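PDB 4GEY: porin B from Pseudomonas putida, which probably forms an outer-membrane channel that lets glucose and similar carbohydrates pass into the periplasm. Local coordinates for residues A169-V179 against N324-V332; L385-Y396 against P408-V419. The protein carries 2 engineered substitutions. One frame throughout, in Å; residues are numbered along the deposited sequence.

Contact 1. Residues A169-V179 against N324-V332; sequences AFCGSQVGNWV and NVVDNYQQV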
loop_
_atom_site.group_PDB
_atom_site.type_symbol
_atom_site.label_atom_id
_atom_site.label_comp_id
_atom_site.label_asym_id
_atom_site.label_seq_id
_atom_site.Cartn_x
_atom_site.Cartn_y
_atom_site.Cartn_z
ATOM N N ALA A 169 6.215 3.984 -0.151
ATOM C CA ALA A 169 6.454 4.083 1.282
ATOM C C ALA A 169 5.429 4.963 2.002
ATOM O O ALA A 169 5.302 4.887 3.233
ATOM C CB ALA A 169 7.847 4.618 1.533
ATOM N N PHE A 170 4.724 5.812 1.252
ATOM C CA PHE A 170 3.760 6.739 1.851
ATOM C C PHE A 170 2.348 6.509 1.338
ATOM O O PHE A 170 1.495 7.396 1.396
ATOM C CB PHE A 170 4.167 8.202 1.611
ATOM C CG PHE A 170 5.594 8.471 1.902
ATOM C CD1 PHE A 170 6.057 8.483 3.204
ATOM C CD2 PHE A 170 6.488 8.696 0.876
ATOM C CE1 PHE A 170 7.399 8.713 3.476
ATOM C CE2 PHE A 170 7.818 8.931 1.140
ATOM C CZ PHE A 170 8.278 8.928 2.443
ATOM N N CYS A 171 2.105 5.313 0.836
ATOM C CA CYS A 171 0.813 5.005 0.240
ATOM C C CYS A 171 0.356 3.596 0.617
ATOM O O CYS A 171 1.035 2.618 0.314
ATOM C CB CYS A 171 0.878 5.152 -1.285
ATOM S SG CYS A 171 -0.357 4.142 -2.151
ATOM N N GLY A 172 -0.782 3.504 1.296
ATOM C CA GLY A 172 -1.439 2.228 1.526
ATOM C C GLY A 172 -0.912 1.496 2.733
ATOM O O GLY A 172 -0.215 2.080 3.557
ATOM N N SER A 173 -1.236 0.212 2.845
ATOM C CA SER A 173 -0.792 -0.552 4.014
ATOM C C SER A 173 0.678 -0.928 3.903
ATOM O O SER A 173 1.076 -1.665 2.999
ATOM C CB SER A 173 -1.638 -1.805 4.232
ATOM O OG SER A 173 -1.005 -2.653 5.175
ATOM N N GLN A 174 1.483 -0.416 4.825
ATOM C CA GLN A 174 2.920 -0.620 4.754
ATOM C C GLN A 174 3.316 -2.074 5.025
ATOM O O GLN A 174 4.261 -2.599 4.412
ATOM C CB GLN A 174 3.629 0.366 5.670
ATOM C CG GLN A 174 3.345 1.799 5.259
ATOM C CD GLN A 174 3.632 2.038 3.777
ATOM O OE1 GLN A 174 4.741 1.819 3.308
ATOM N NE2 GLN A 174 2.623 2.467 3.037
ATOM N N VAL A 175 2.570 -2.729 5.911
ATOM C CA VAL A 175 2.757 -4.150 6.150
ATOM C C VAL A 175 2.623 -4.883 4.813
ATOM O O VAL A 175 3.357 -5.829 4.534
ATOM C CB VAL A 175 1.759 -4.685 7.213
ATOM C CG1 VAL A 175 1.866 -6.191 7.368
ATOM C CG2 VAL A 175 2.009 -4.000 8.553
ATOM N N GLY A 176 1.713 -4.408 3.967
ATOM C CA GLY A 176 1.572 -4.944 2.628
ATOM C C GLY A 176 2.783 -4.751 1.728
ATOM O O GLY A 176 2.953 -5.457 0.741
ATOM N N ASN A 177 3.631 -3.785 2.053
ATOM C CA ASN A 177 4.810 -3.560 1.242
ATOM C C ASN A 177 5.979 -4.444 1.674
ATOM O O ASN A 177 6.648 -5.061 0.850
ATOM C CB ASN A 177 5.177 -2.082 1.264
ATOM C CG ASN A 177 4.132 -1.226 0.580
ATOM O OD1 ASN A 177 3.472 -1.671 -0.366
ATOM N ND2 ASN A 177 3.961 -0.001 1.061
ATOM N N TRP A 178 6.196 -4.530 2.976
ATOM C CA TRP A 178 7.395 -5.171 3.494
ATOM C C TRP A 178 7.224 -6.661 3.804
ATOM O O TRP A 178 8.207 -7.373 4.029
ATOM C CB TRP A 178 7.902 -4.376 4.706
ATOM C CG TRP A 178 7.726 -2.897 4.489
ATOM C CD1 TRP A 178 7.209 -1.992 5.365
ATOM C CD2 TRP A 178 8.038 -2.163 3.295
ATOM N NE1 TRP A 178 7.188 -0.738 4.796
ATOM C CE2 TRP A 178 7.694 -0.821 3.527
ATOM C CE3 TRP A 178 8.586 -2.513 2.054
ATOM C CZ2 TRP A 178 7.874 0.160 2.572
ATOM C CZ3 TRP A 178 8.752 -1.537 1.111
ATOM C CH2 TRP A 178 8.404 -0.221 1.372
ATOM N N VAL A 179 5.980 -7.126 3.816
ATOM C CA VAL A 179 5.712 -8.556 3.855
ATOM C C VAL A 179 4.712 -8.843 2.723
ATOM O O VAL A 179 3.830 -9.697 2.794
ATOM C CB VAL A 179 5.374 -9.067 5.322
ATOM C CG1 VAL A 179 4.417 -8.160 6.027
ATOM C CG2 VAL A 179 4.913 -10.530 5.367
ATOM N N ASN A 324 11.634 -12.721 7.421
ATOM C CA ASN A 324 11.301 -11.509 6.692
ATOM C C ASN A 324 12.523 -10.695 6.258
ATOM O O ASN A 324 13.395 -10.403 7.076
ATOM C CB ASN A 324 10.404 -10.646 7.568
ATOM C CG ASN A 324 9.332 -9.941 6.773
ATOM O OD1 ASN A 324 8.379 -10.573 6.309
ATOM N ND2 ASN A 324 9.479 -8.625 6.609
ATOM N N VAL A 325 12.581 -10.321 4.979
ATOM C CA VAL A 325 13.736 -9.590 4.443
ATOM C C VAL A 325 13.842 -8.199 5.059
ATOM O O VAL A 325 14.908 -7.808 5.555
ATOM C CB VAL A 325 13.680 -9.438 2.908
ATOM C CG1 VAL A 325 14.840 -8.604 2.432
ATOM C CG2 VAL A 325 13.695 -10.789 2.220
ATOM N N VAL A 326 12.737 -7.450 5.010
ATOM C CA VAL A 326 12.623 -6.206 5.763
ATOM C C VAL A 326 12.449 -6.496 7.254
ATOM O O VAL A 326 11.496 -7.145 7.676
ATOM C CB VAL A 326 11.460 -5.375 5.305
ATOM C CG1 VAL A 326 11.353 -4.114 6.166
ATOM C CG2 VAL A 326 11.620 -5.041 3.831
ATOM N N ASP A 327 13.402 -6.006 8.031
ATOM C CA ASP A 327 13.513 -6.236 9.463
ATOM C C ASP A 327 12.446 -5.406 10.186
ATOM O O ASP A 327 11.650 -5.921 10.986
ATOM C CB ASP A 327 14.904 -5.750 9.878
ATOM C CG ASP A 327 15.322 -6.235 11.228
ATOM O OD1 ASP A 327 14.478 -6.267 12.145
ATOM O OD2 ASP A 327 16.514 -6.577 11.376
ATOM N N ASN A 328 12.465 -4.106 9.885
ATOM C CA ASN A 328 11.632 -3.114 10.534
ATOM C C ASN A 328 11.562 -1.906 9.605
ATOM O O ASN A 328 12.406 -1.761 8.728
ATOM C CB ASN A 328 12.216 -2.731 11.903
ATOM C CG ASN A 328 13.562 -1.987 11.799
ATOM O OD1 ASN A 328 13.633 -0.876 11.270
ATOM N ND2 ASN A 328 14.624 -2.590 12.336
ATOM N N TYR A 329 10.563 -1.046 9.780
ATOM C CA TYR A 329 10.414 0.132 8.928
ATOM C C TYR A 329 9.789 1.295 9.683
ATOM O O TYR A 329 8.943 1.098 10.548
ATOM C CB TYR A 329 9.587 -0.227 7.696
ATOM C CG TYR A 329 8.642 0.832 7.181
ATOM C CD1 TYR A 329 7.347 0.935 7.666
ATOM C CD2 TYR A 329 9.026 1.688 6.156
ATOM C CE1 TYR A 329 6.466 1.891 7.165
ATOM C CE2 TYR A 329 8.151 2.641 5.642
ATOM C CZ TYR A 329 6.875 2.741 6.150
ATOM O OH TYR A 329 6.007 3.695 5.658
ATOM N N GLN A 330 10.222 2.506 9.372
ATOM C CA GLN A 330 9.659 3.684 10.010
ATOM C C GLN A 330 9.316 4.700 8.944
ATOM O O GLN A 330 9.926 4.730 7.869
ATOM C CB GLN A 330 10.628 4.307 11.013
ATOM C CG GLN A 330 11.037 3.384 12.145
ATOM C CD GLN A 330 12.076 2.371 11.711
ATOM O OE1 GLN A 330 12.999 2.701 10.974
ATOM N NE2 GLN A 330 11.915 1.128 12.141
ATOM N N GLN A 331 8.340 5.543 9.247
ATOM C CA GLN A 331 7.991 6.596 8.332
ATOM C C GLN A 331 7.364 7.740 9.092
ATOM O O GLN A 331 6.519 7.543 9.962
ATOM C CB GLN A 331 7.059 6.045 7.266
ATOM C CG GLN A 331 6.396 7.064 6.383
ATOM C CD GLN A 331 4.902 6.918 6.440
ATOM O OE1 GLN A 331 4.299 7.183 7.474
ATOM N NE2 GLN A 331 4.296 6.457 5.348
ATOM N N VAL A 332 7.802 8.944 8.763
ATOM C CA VAL A 332 7.294 10.153 9.384
ATOM C C VAL A 332 7.016 11.160 8.271
ATOM O O VAL A 332 7.734 11.191 7.267
ATOM C CB VAL A 332 8.323 10.685 10.403
ATOM C CG1 VAL A 332 8.302 12.172 10.479
ATOM C CG2 VAL A 332 8.035 10.102 11.766
HETATM O O HOH W 1 10.508 -8.610 3.524
#
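Trp178 carries CG anti to its carbonyl carbon (chi1 -38°), which turns the indole toward Tyr329. In Gln331, CG lies opposite the backbone N (chi1 169°) and the chain bends at the next bond, bringing the amide to Ala169. NE1 of Trp178 sits over the centre of one face of the Tyr329 ring, 3.2 Å from Tyr329 CG. The indole five-membered ring and the phenol ring lie oblique to each other, planes 49° apart. Beside them, Trp178 CB packs on Val326 CB at 3.7 Å. Ala169 O takes two hydrogen bonds, from Tyr329 OH at 2.8 Å and from Gln331 NE2 at 2.8 Å. Both donors lie in its carbonyl plane. Segment 169-179 belongs to a long loop folded against the inner side of the barrel wall, the placement expected of a porin constriction loop. The Cys163-Cys171 disulfide staples this loop, and Ser173 O accepts a hydrogen bond from ND2 of Asn185, a residue of the glucose pocket. A leucine in place of Tyr329 would probably leave Ala169 O with one donor fewer and Trp178 NE1 without the ring beneath it. Gln174 CB meets the same ring at Tyr329 CE1, 3.6 Å away. At the other end, Asn324 ND2 donates to Trp178 O at 3.1 Å from above the carbonyl plane, and also to Val326 O within its own segment. A water bridges Trp178 O and Val326 N.

Contact 2. Residues L385-Y396 against P408-V419; sequences LQRTEYNAELYY and PNLQYIKSPGGV. With DMU (decyl-beta-D-maltopyranoside), chain L; C8E ((hydroxyethyloxy)tri(ethyloxy)octane), chain D; C8E ((hydroxyethyloxy)tri(ethyloxy)octane), chain F.
This contact is an antiparallel beta hairpin in the wall of the porin barrel, formed by strands 388-399 and 404-414. Paired backbone bonds join Tyr390 to Lys414, Ala392 to Tyr412 and Leu394 to Leu410. The side chains of these six residues point to the face that carries the bound detergents, as expected for a membrane-facing surface. The decyl chain of the maltoside crosses one face of the Tyr390 ring, with its C28 3.6 Å from Tyr390 CG. Lys414 lies alongside and points the same way, its CD 3.7 Å from Tyr390 CD1. Leu410 and Leu394 both touch the alkyl tail of a C8E detergent, Leu410 CD1 near its C4 and C6 and Leu394 CD2 near its C8. On the other face, Glu393 and Gln411 run side by side with carboxylate and amide stacked. Asn167 serves both, its backbone N bonding Glu393 and its side chain Gln411. Beyond the strand end, the chain turns at Gly417 and Gly418, both with positive phi, which by itself favours glycine. Glu389 OE2 accepts from Gly417 N at 2.9 Å and also from Phe116 N. Gln386 NE2 reaches across to the turn and donates to Gly417 O at 2.9 Å, on a lone pair in the carbonyl plane.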
loop_
_atom_site.group_PDB
_atom_site.type_symbol
_atom_site.label_atom_id
_atom_site.label_comp_id
_atom_site.label_asym_id
_atom_site.label_seq_id
_atom_site.Cartn_x
_atom_site.Cartn_y
_atom_site.Cartn_z
ATOM N N LEU A 385 25.153 -6.153 -0.972
ATOM C CA LEU A 385 24.885 -6.172 0.454
ATOM C C LEU A 385 23.751 -5.206 0.732
ATOM O O LEU A 385 23.892 -3.992 0.559
ATOM C CB LEU A 385 26.137 -5.769 1.246
ATOM C CG LEU A 385 27.415 -6.624 1.126
ATOM C CD1 LEU A 385 28.332 -6.342 2.289
ATOM C CD2 LEU A 385 27.110 -8.114 1.061
ATOM N N GLN A 386 22.613 -5.747 1.141
ATOM C CA GLN A 386 21.441 -4.920 1.371
ATOM C C GLN A 386 21.345 -4.471 2.816
ATOM O O GLN A 386 21.292 -5.291 3.724
ATOM C CB GLN A 386 20.181 -5.656 0.954
ATOM C CG GLN A 386 20.112 -5.884 -0.520
ATOM C CD GLN A 386 18.820 -6.530 -0.933
ATOM O OE1 GLN A 386 18.597 -7.715 -0.678
ATOM N NE2 GLN A 386 17.954 -5.755 -1.579
ATOM N N ARG A 387 21.314 -3.155 3.012
ATOM C CA ARG A 387 21.400 -2.569 4.345
ATOM C C ARG A 387 20.175 -1.718 4.712
ATOM O O ARG A 387 19.295 -2.187 5.419
ATOM C CB ARG A 387 22.726 -1.805 4.509
ATOM C CG ARG A 387 23.876 -2.428 3.701
ATOM C CD ARG A 387 25.192 -1.656 3.816
ATOM N NE ARG A 387 26.075 -2.218 4.837
ATOM C CZ ARG A 387 27.248 -2.788 4.585
ATOM N NH1 ARG A 387 27.705 -2.871 3.342
ATOM N NH2 ARG A 387 27.968 -3.272 5.587
ATOM N N THR A 388 20.105 -0.476 4.252
ATOM C CA THR A 388 18.984 0.390 4.627
ATOM C C THR A 388 18.659 1.364 3.506
ATOM O O THR A 388 19.539 2.066 3.018
ATOM C CB THR A 388 19.285 1.204 5.898
ATOM O OG1 THR A 388 19.815 0.344 6.919
ATOM C CG2 THR A 388 18.026 1.878 6.407
ATOM N N GLU A 389 17.394 1.389 3.107
ATOM C CA GLU A 389 16.915 2.240 2.030
ATOM C C GLU A 389 16.098 3.357 2.650
ATOM O O GLU A 389 15.300 3.120 3.568
ATOM C CB GLU A 389 16.041 1.430 1.074
ATOM C CG GLU A 389 15.314 2.241 0.009
ATOM C CD GLU A 389 14.393 1.383 -0.879
ATOM O OE1 GLU A 389 13.261 1.823 -1.168
ATOM O OE2 GLU A 389 14.793 0.273 -1.295
ATOM N N TYR A 390 16.305 4.577 2.167
ATOM C CA TYR A 390 15.497 5.704 2.611
ATOM C C TYR A 390 14.704 6.262 1.438
ATOM O O TYR A 390 15.179 6.254 0.298
ATOM C CB TYR A 390 16.366 6.800 3.242
ATOM C CG TYR A 390 17.002 6.388 4.551
ATOM C CD1 TYR A 390 18.116 5.557 4.571
ATOM C CD2 TYR A 390 16.497 6.835 5.767
ATOM C CE1 TYR A 390 18.709 5.177 5.764
ATOM C CE2 TYR A 390 17.084 6.465 6.965
ATOM C CZ TYR A 390 18.189 5.632 6.954
ATOM O OH TYR A 390 18.776 5.244 8.124
ATOM N N ASN A 391 13.490 6.731 1.714
ATOM C CA ASN A 391 12.679 7.378 0.690
ATOM C C ASN A 391 12.169 8.688 1.226
ATOM O O ASN A 391 11.866 8.796 2.421
ATOM C CB ASN A 391 11.474 6.522 0.298
ATOM C CG ASN A 391 11.846 5.311 -0.541
ATOM O OD1 ASN A 391 11.563 5.258 -1.746
ATOM N ND2 ASN A 391 12.455 4.318 0.096
ATOM N N ALA A 392 12.060 9.679 0.344
ATOM C CA ALA A 392 11.411 10.929 0.706
ATOM C C ALA A 392 10.627 11.504 -0.466
ATOM O O ALA A 392 11.062 11.431 -1.623
ATOM C CB ALA A 392 12.418 11.934 1.234
ATOM N N GLU A 393 9.466 12.074 -0.162
ATOM C CA GLU A 393 8.667 12.742 -1.177
ATOM C C GLU A 393 8.191 14.111 -0.699
ATOM O O GLU A 393 7.785 14.293 0.448
ATOM C CB GLU A 393 7.477 11.861 -1.580
ATOM C CG GLU A 393 6.563 12.446 -2.672
ATOM C CD GLU A 393 5.464 11.468 -3.123
ATOM O OE1 GLU A 393 5.626 10.242 -2.909
ATOM O OE2 GLU A 393 4.436 11.919 -3.687
ATOM N N LEU A 394 8.267 15.088 -1.583
ATOM C CA LEU A 394 7.607 16.361 -1.352
ATOM C C LEU A 394 6.651 16.574 -2.524
ATOM O O LEU A 394 7.052 16.436 -3.685
ATOM C CB LEU A 394 8.633 17.483 -1.267
ATOM C CG LEU A 394 8.099 18.892 -1.498
ATOM C CD1 LEU A 394 7.151 19.270 -0.373
ATOM C CD2 LEU A 394 9.241 19.917 -1.658
ATOM N N TYR A 395 5.386 16.870 -2.234
ATOM C CA TYR A 395 4.428 17.066 -3.312
ATOM C C TYR A 395 3.550 18.294 -3.134
ATOM O O TYR A 395 3.481 18.873 -2.051
ATOM C CB TYR A 395 3.583 15.800 -3.556
ATOM C CG TYR A 395 2.466 15.505 -2.550
ATOM C CD1 TYR A 395 1.326 16.295 -2.489
ATOM C CD2 TYR A 395 2.528 14.404 -1.718
ATOM C CE1 TYR A 395 0.320 16.031 -1.616
ATOM C CE2 TYR A 395 1.507 14.121 -0.830
ATOM C CZ TYR A 395 0.405 14.944 -0.784
ATOM O OH TYR A 395 -0.632 14.697 0.095
ATOM N N TYR A 396 2.872 18.678 -4.214
ATOM C CA TYR A 396 1.874 19.745 -4.169
ATOM C C TYR A 396 0.641 19.271 -4.942
ATOM O O TYR A 396 0.735 18.930 -6.120
ATOM C CB TYR A 396 2.415 21.063 -4.756
ATOM C CG TYR A 396 1.440 22.210 -4.583
ATOM C CD1 TYR A 396 0.299 22.307 -5.381
ATOM C CD2 TYR A 396 1.635 23.185 -3.601
ATOM C CE1 TYR A 396 -0.619 23.338 -5.204
ATOM C CE2 TYR A 396 0.723 24.229 -3.422
ATOM C CZ TYR A 396 -0.399 24.289 -4.225
ATOM O OH TYR A 396 -1.315 25.291 -4.071
ATOM N N PRO A 408 2.137 17.145 -8.844
ATOM C CA PRO A 408 3.574 17.009 -9.076
ATOM C C PRO A 408 4.276 16.695 -7.767
ATOM O O PRO A 408 3.856 17.151 -6.690
ATOM C CB PRO A 408 3.984 18.401 -9.573
ATOM C CG PRO A 408 2.845 19.314 -9.196
ATOM C CD PRO A 408 1.627 18.459 -9.269
ATOM N N ASN A 409 5.342 15.916 -7.859
ATOM C CA ASN A 409 6.118 15.575 -6.684
ATOM C C ASN A 409 7.593 15.404 -6.991
ATOM O O ASN A 409 7.993 15.230 -8.147
ATOM C CB ASN A 409 5.561 14.319 -6.022
ATOM C CG ASN A 409 5.503 13.141 -6.968
ATOM O OD1 ASN A 409 6.371 12.267 -6.943
ATOM N ND2 ASN A 409 4.474 13.107 -7.806
ATOM N N LEU A 410 8.392 15.464 -5.935
ATOM C CA LEU A 410 9.827 15.264 -6.014
ATOM C C LEU A 410 10.165 14.145 -5.051
ATOM O O LEU A 410 9.813 14.203 -3.876
ATOM C CB LEU A 410 10.554 16.534 -5.581
ATOM C CG LEU A 410 11.379 17.344 -6.572
ATOM C CD1 LEU A 410 10.932 18.790 -6.543
ATOM C CD2 LEU A 410 12.836 17.267 -6.190
ATOM N N GLN A 411 10.855 13.127 -5.546
ATOM C CA GLN A 411 11.214 11.979 -4.723
ATOM C C GLN A 411 12.713 11.824 -4.620
ATOM O O GLN A 411 13.426 12.032 -5.604
ATOM C CB GLN A 411 10.624 10.713 -5.319
ATOM C CG GLN A 411 9.134 10.618 -5.145
ATOM C CD GLN A 411 8.582 9.382 -5.778
ATOM O OE1 GLN A 411 8.900 8.278 -5.356
ATOM N NE2 GLN A 411 7.754 9.550 -6.803
ATOM N N TYR A 412 13.182 11.450 -3.432
ATOM C CA TYR A 412 14.604 11.244 -3.181
ATOM C C TYR A 412 14.820 9.902 -2.525
ATOM O O TYR A 412 14.156 9.570 -1.544
ATOM C CB TYR A 412 15.153 12.331 -2.261
ATOM C CG TYR A 412 16.666 12.467 -2.294
ATOM C CD1 TYR A 412 17.317 12.934 -3.435
ATOM C CD2 TYR A 412 17.438 12.152 -1.186
ATOM C CE1 TYR A 412 18.694 13.072 -3.467
ATOM C CE2 TYR A 412 18.823 12.285 -1.212
ATOM C CZ TYR A 412 19.445 12.744 -2.352
ATOM O OH TYR A 412 20.819 12.871 -2.385
ATOM N N ILE A 413 15.770 9.136 -3.050
ATOM C CA ILE A 413 16.006 7.777 -2.582
ATOM C C ILE A 413 17.474 7.519 -2.241
ATOM O O ILE A 413 18.345 7.564 -3.109
ATOM C CB ILE A 413 15.563 6.761 -3.642
ATOM C CG1 ILE A 413 14.168 7.108 -4.144
ATOM C CG2 ILE A 413 15.547 5.364 -3.073
ATOM C CD1 ILE A 413 13.917 6.572 -5.485
ATOM N N LYS A 414 17.736 7.235 -0.970
ATOM C CA LYS A 414 19.080 6.949 -0.507
ATOM C C LYS A 414 19.266 5.444 -0.410
ATOM O O LYS A 414 18.482 4.762 0.255
ATOM C CB LYS A 414 19.308 7.588 0.858
ATOM C CG LYS A 414 20.761 7.595 1.291
ATOM C CD LYS A 414 20.942 6.916 2.638
ATOM C CE LYS A 414 21.876 5.720 2.539
ATOM N NZ LYS A 414 23.264 6.073 2.135
ATOM N N SER A 415 20.305 4.933 -1.066
ATOM C CA SER A 415 20.528 3.493 -1.154
ATOM C C SER A 415 19.291 2.729 -1.622
ATOM O O SER A 415 18.611 2.088 -0.821
ATOM C CB SER A 415 20.999 2.926 0.186
ATOM O OG SER A 415 22.239 3.488 0.562
ATOM N N PRO A 416 18.991 2.808 -2.921
ATOM C CA PRO A 416 17.970 1.962 -3.530
ATOM C C PRO A 416 18.264 0.500 -3.228
ATOM O O PRO A 416 19.425 0.077 -3.319
ATOM C CB PRO A 416 18.152 2.243 -5.016
ATOM C CG PRO A 416 18.623 3.637 -5.049
ATOM C CD PRO A 416 19.568 3.746 -3.895
ATOM N N GLY A 417 17.234 -0.248 -2.843
ATOM C CA GLY A 417 17.399 -1.636 -2.457
ATOM C C GLY A 417 18.289 -1.865 -1.248
ATOM O O GLY A 417 18.698 -2.998 -0.978
ATOM N N GLY A 418 18.589 -0.799 -0.510
ATOM C CA GLY A 418 19.456 -0.900 0.653
ATOM C C GLY A 418 20.932 -0.921 0.272
ATOM O O GLY A 418 21.809 -1.071 1.128
ATOM N N VAL A 419 21.204 -0.744 -1.017
ATOM C CA VAL A 419 22.554 -0.888 -1.521
ATOM C C VAL A 419 23.318 0.428 -1.559
ATOM O O VAL A 419 23.084 1.282 -2.420
ATOM C CB VAL A 419 22.568 -1.544 -2.892
ATOM C CG1 VAL A 419 23.996 -1.737 -3.359
ATOM C CG2 VAL A 419 21.851 -2.867 -2.816
HETATM C C1 DMU L . 23.604 4.283 5.856
HETATM C C2 DMU L . 24.234 2.981 5.853
HETATM C C3 DMU L . 25.707 2.835 6.001
HETATM C C4 DMU L . 26.413 4.060 6.626
HETATM O O5 DMU L . 25.799 5.328 5.993
HETATM C C6 DMU L . 24.391 5.439 6.279
HETATM O O7 DMU L . 26.016 1.689 6.830
HETATM O O16 DMU L . 23.906 6.679 5.742
HETATM C C18 DMU L . 23.162 7.549 6.597
HETATM C C19 DMU L . 22.323 8.673 5.934
HETATM C C22 DMU L . 20.753 8.589 5.929
HETATM C C25 DMU L . 20.017 9.738 5.234
HETATM C C28 DMU L . 18.545 9.623 4.892
HETATM C C31 DMU L . 18.030 10.508 3.775
HETATM C C34 DMU L . 16.539 10.680 3.577
HETATM C C37 DMU L . 16.011 10.809 2.182
HETATM O O49 DMU L . 22.400 4.155 6.724
HETATM O O55 DMU L . 23.713 2.235 4.694
HETATM C C57 DMU L . 27.760 4.064 6.478
HETATM O O61 DMU L . 28.373 5.292 6.290
HETATM C C5 DMU L . 27.790 0.139 7.322
HETATM C C7 DMU L . 29.177 0.461 7.208
HETATM C C8 DMU L . 29.717 0.275 5.857
HETATM C C9 DMU L . 28.983 1.143 4.796
HETATM O O1 DMU L . 27.483 1.227 5.117
HETATM C C10 DMU L . 26.871 0.697 6.317
HETATM O O2 DMU L . 31.071 0.625 5.831
HETATM O O3 DMU L . 27.335 0.493 8.673
HETATM O O4 DMU L . 29.903 -0.399 8.140
HETATM C C11 DMU L . 29.129 0.650 3.581
HETATM O O6 DMU L . 28.533 1.329 2.534
HETATM C C1 C8E D . 6.657 17.385 -11.868
HETATM C C2 C8E D . 8.032 17.439 -11.206
HETATM C C3 C8E D . 8.269 18.801 -10.561
HETATM C C4 C8E D . 8.516 18.632 -9.065
HETATM C C5 C8E D . 7.319 19.074 -8.215
HETATM C C6 C8E D . 7.699 20.065 -7.112
HETATM C C7 C8E D . 6.840 19.895 -5.860
HETATM C C8 C8E D . 7.498 20.564 -4.658
HETATM O O9 C8E D . 6.956 21.847 -4.378
HETATM C C10 C8E D . 6.373 21.974 -3.088
HETATM C C11 C8E D . 6.543 23.393 -2.523
HETATM O O12 C8E D . 6.037 24.409 -3.379
HETATM C C13 C8E D . 5.449 25.492 -2.661
HETATM C C14 C8E D . 4.416 26.263 -3.500
HETATM O O15 C8E D . 4.309 27.617 -3.084
HETATM C C16 C8E D . 2.984 28.019 -2.774
HETATM C C17 C8E D . 2.483 29.147 -3.681
HETATM O O18 C8E D . 1.151 29.511 -3.342
HETATM C C19 C8E D . 0.986 30.838 -2.872
HETATM C C20 C8E D . -0.428 31.305 -3.213
HETATM O O21 C8E D . -0.460 32.669 -3.572
HETATM C C7 C8E F . 12.189 15.040 -1.279
HETATM C C8 C8E F . 12.962 15.720 -2.404
HETATM O O9 C8E F . 14.098 16.344 -1.850
HETATM C C10 C8E F . 15.259 16.244 -2.648
HETATM C C11 C8E F . 16.439 16.873 -1.911
HETATM O O12 C8E F . 17.636 16.659 -2.630
HETATM C C13 C8E F . 18.739 16.540 -1.752
HETATM C C14 C8E F . 20.077 16.633 -2.485
HETATM O O15 C8E F . 21.038 17.127 -1.576
HETATM C C16 C8E F . 21.884 16.129 -1.038
HETATM C C17 C8E F . 22.854 15.613 -2.097
HETATM O O18 C8E F . 23.824 16.605 -2.352
HETATM C C19 C8E F . 25.026 16.390 -1.644
HETATM C C20 C8E F . 26.123 17.208 -2.317
HETATM O O21 C8E F . 25.533 18.185 -3.155
#

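Overall arrangement
The centres of the two contacts are 13 Å apart, and contact 1 is complete along the chain before contact 2 begins. Strand 347-357 pairs with both strand 326-337 of contact 1 and strand 388-399 of contact 2, so both lie on one run of barrel wall. Contact 1 sets the inner loop against that wall, while contact 2 builds the wall itself and carries detergent on its outer face. They touch directly: Phe170 CZ packs 3.6 Å from Asn391 O. Hydrogen bonds from the loop just before segment 169-179 also reach contact 2. The loop is therefore held by two neighbouring wall regions, consistent with a fixed narrowing of the sugar channel.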